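Local coordinates for peruvianin-I (Thevetia peruviana, PDB 6ORM), which acts as a proteolytic enzyme of the latex, a cysteine peptidase built on the cupin fold of a germin-like protein, at the interface of chains A and B. Sequence-based numbering; all coordinates share one arbitrary frame. Chains: chain A/B, Peruvianin-I.

The interface of chains A and B. Residues chain A 94-96, 128, 131, 152; chain B 6, 70-72.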
loop_
_atom_site.group_PDB
_atom_site.type_symbol
_atom_site.label_atom_id
_atom_site.label_comp_id
_atom_site.label_asym_id
_atom_site.label_seq_id
_atom_site.Cartn_x
_atom_site.Cartn_y
_atom_site.Cartn_z
ATOM N N SER A 94 1.348 -9.189 10.653
ATOM C CA SER A 94 0.732 -10.443 11.051
ATOM C C SER A 94 1.819 -11.457 11.396
ATOM O O SER A 94 2.963 -11.352 10.947
ATOM C CB SER A 94 -0.148 -11.000 9.930
ATOM O OG SER A 94 -1.107 -10.055 9.492
ATOM N N SER A 95 1.448 -12.456 12.192
ATOM C CA SER A 95 2.355 -13.547 12.528
ATOM C C SER A 95 1.642 -14.869 12.300
ATOM O O SER A 95 0.596 -15.125 12.904
ATOM C CB SER A 95 2.842 -13.441 13.975
ATOM O OG SER A 95 3.751 -14.487 14.273
ATOM N N LEU A 96 2.211 -15.704 11.435
ATOM C CA LEU A 96 1.716 -17.049 11.176
ATOM C C LEU A 96 2.665 -18.026 11.864
ATOM O O LEU A 96 3.812 -18.195 11.438
ATOM C CB LEU A 96 1.622 -17.313 9.674
ATOM C CG LEU A 96 1.032 -18.645 9.206
ATOM C CD1 LEU A 96 -0.313 -18.916 9.867
ATOM C CD2 LEU A 96 0.892 -18.647 7.691
ATOM N N ILE A 128 -2.686 -18.204 13.333
ATOM C CA ILE A 128 -2.501 -16.880 12.745
ATOM C C ILE A 128 -2.798 -15.819 13.798
ATOM O O ILE A 128 -3.820 -15.886 14.492
ATOM C CB ILE A 128 -3.370 -16.692 11.486
ATOM C CG1 ILE A 128 -3.111 -15.322 10.855
ATOM C CG2 ILE A 128 -4.854 -16.899 11.786
ATOM C CD1 ILE A 128 -1.743 -15.201 10.200
ATOM N N PRO A 131 -2.232 -8.511 12.902
ATOM C CA PRO A 131 -1.133 -7.573 13.181
ATOM C C PRO A 131 -1.378 -6.750 14.438
ATOM O O PRO A 131 -2.465 -6.205 14.647
ATOM C CB PRO A 131 -1.095 -6.688 11.929
ATOM C CG PRO A 131 -2.459 -6.814 11.330
ATOM C CD PRO A 131 -2.884 -8.226 11.613
ATOM N N ASN A 152 4.732 -10.794 7.830
ATOM C CA ASN A 152 4.718 -10.061 6.563
ATOM C C ASN A 152 5.307 -8.657 6.732
ATOM O O ASN A 152 4.684 -7.637 6.441
ATOM C CB ASN A 152 3.307 -10.016 5.988
ATOM C CG ASN A 152 2.314 -9.335 6.911
ATOM O OD1 ASN A 152 2.430 -9.405 8.136
ATOM N ND2 ASN A 152 1.326 -8.670 6.322
ATOM N N PRO B 6 -5.723 -4.856 6.444
ATOM C CA PRO B 6 -6.974 -5.203 7.127
ATOM C C PRO B 6 -7.600 -3.983 7.779
ATOM O O PRO B 6 -6.905 -3.102 8.292
ATOM C CB PRO B 6 -6.531 -6.232 8.173
ATOM C CG PRO B 6 -5.107 -5.861 8.462
ATOM C CD PRO B 6 -4.540 -5.376 7.152
ATOM N N LEU B 70 -5.106 -10.941 6.097
ATOM C CA LEU B 70 -3.976 -10.864 7.013
ATOM C C LEU B 70 -2.623 -11.051 6.334
ATOM O O LEU B 70 -1.593 -10.988 7.013
ATOM C CB LEU B 70 -4.157 -11.885 8.142
ATOM C CG LEU B 70 -5.413 -11.600 8.980
ATOM C CD1 LEU B 70 -5.490 -12.496 10.206
ATOM C CD2 LEU B 70 -5.485 -10.123 9.386
ATOM N N GLY B 71 -2.598 -11.279 5.022
ATOM C CA GLY B 71 -1.389 -11.062 4.249
ATOM C C GLY B 71 -0.340 -12.151 4.277
ATOM O O GLY B 71 0.809 -11.879 3.921
ATOM N N LEU B 72 -0.684 -13.374 4.675
ATOM C CA LEU B 72 0.323 -14.420 4.786
ATOM C C LEU B 72 -0.193 -15.742 4.236
ATOM O O LEU B 72 -1.395 -16.025 4.254
ATOM C CB LEU B 72 0.783 -14.625 6.235
ATOM C CG LEU B 72 1.873 -13.677 6.733
ATOM C CD1 LEU B 72 2.043 -13.840 8.233
ATOM C CD2 LEU B 72 3.192 -13.914 6.005
#
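B:Leu72 and B:Leu70, on a loop of chain B, set their side chains against the cupin domain of chain A, on either side of A:Ser94. B:Leu72 lies between A:Asn152 and the start of strand 95-101. Its methyl CD1 points at the beginning of that strand, 3.8 Å from CB of A:Leu96, and also touches the CB of A:Ser94. The other methyl, CD2, rests 3.9 Å from CB of A:Asn152, so the fork straddles two backbone segments of chain A. B:Leu70 leans the other way. With CG anti to its own carbonyl carbon (chi1 -62°), it spreads its two methyls between A:Ile128 and A:Pro131. CD1 meets CG1 of A:Ile128 at 3.8 Å, the two side chains crossing at a slant. CD2 approaches the ring carbon CD of A:Pro131 at 3.9 Å, roughly at right angles. Farther along, the rings of A:Pro131 and B:Pro6 pass in opposite directions, CG to CG.

A polar link sits among these apolar contacts. The hydroxyl OG of A:Ser94 donates to the backbone carbonyl O of B:Leu70 over 2.7 Å, arriving in the carbonyl plane on a lone pair, at 132° to the C=O bond. An alanine here would probably leave that carbonyl without its hydroxyl partner from chain A and weaken the polar tie between the subunits. A:Asn152 supports the serine from its own chain, its side-chain carbonyl taking up the backbone N-H, which probably helps to hold the backbone that carries the hydroxyl, although the bond is bent, 126° at the hydrogen. The interface is two-fold symmetric, so the same contacts recur with the chains exchanged; germins commonly form hexamers built as trimers of dimers, and the six copies of the deposited assembly fit that pattern, this pair possibly being one such dimer. In the supporting bond, OD1 of A:Asn152 lies 2.7 Å from N of A:Ser94, with the donor in the amide carbonyl plane.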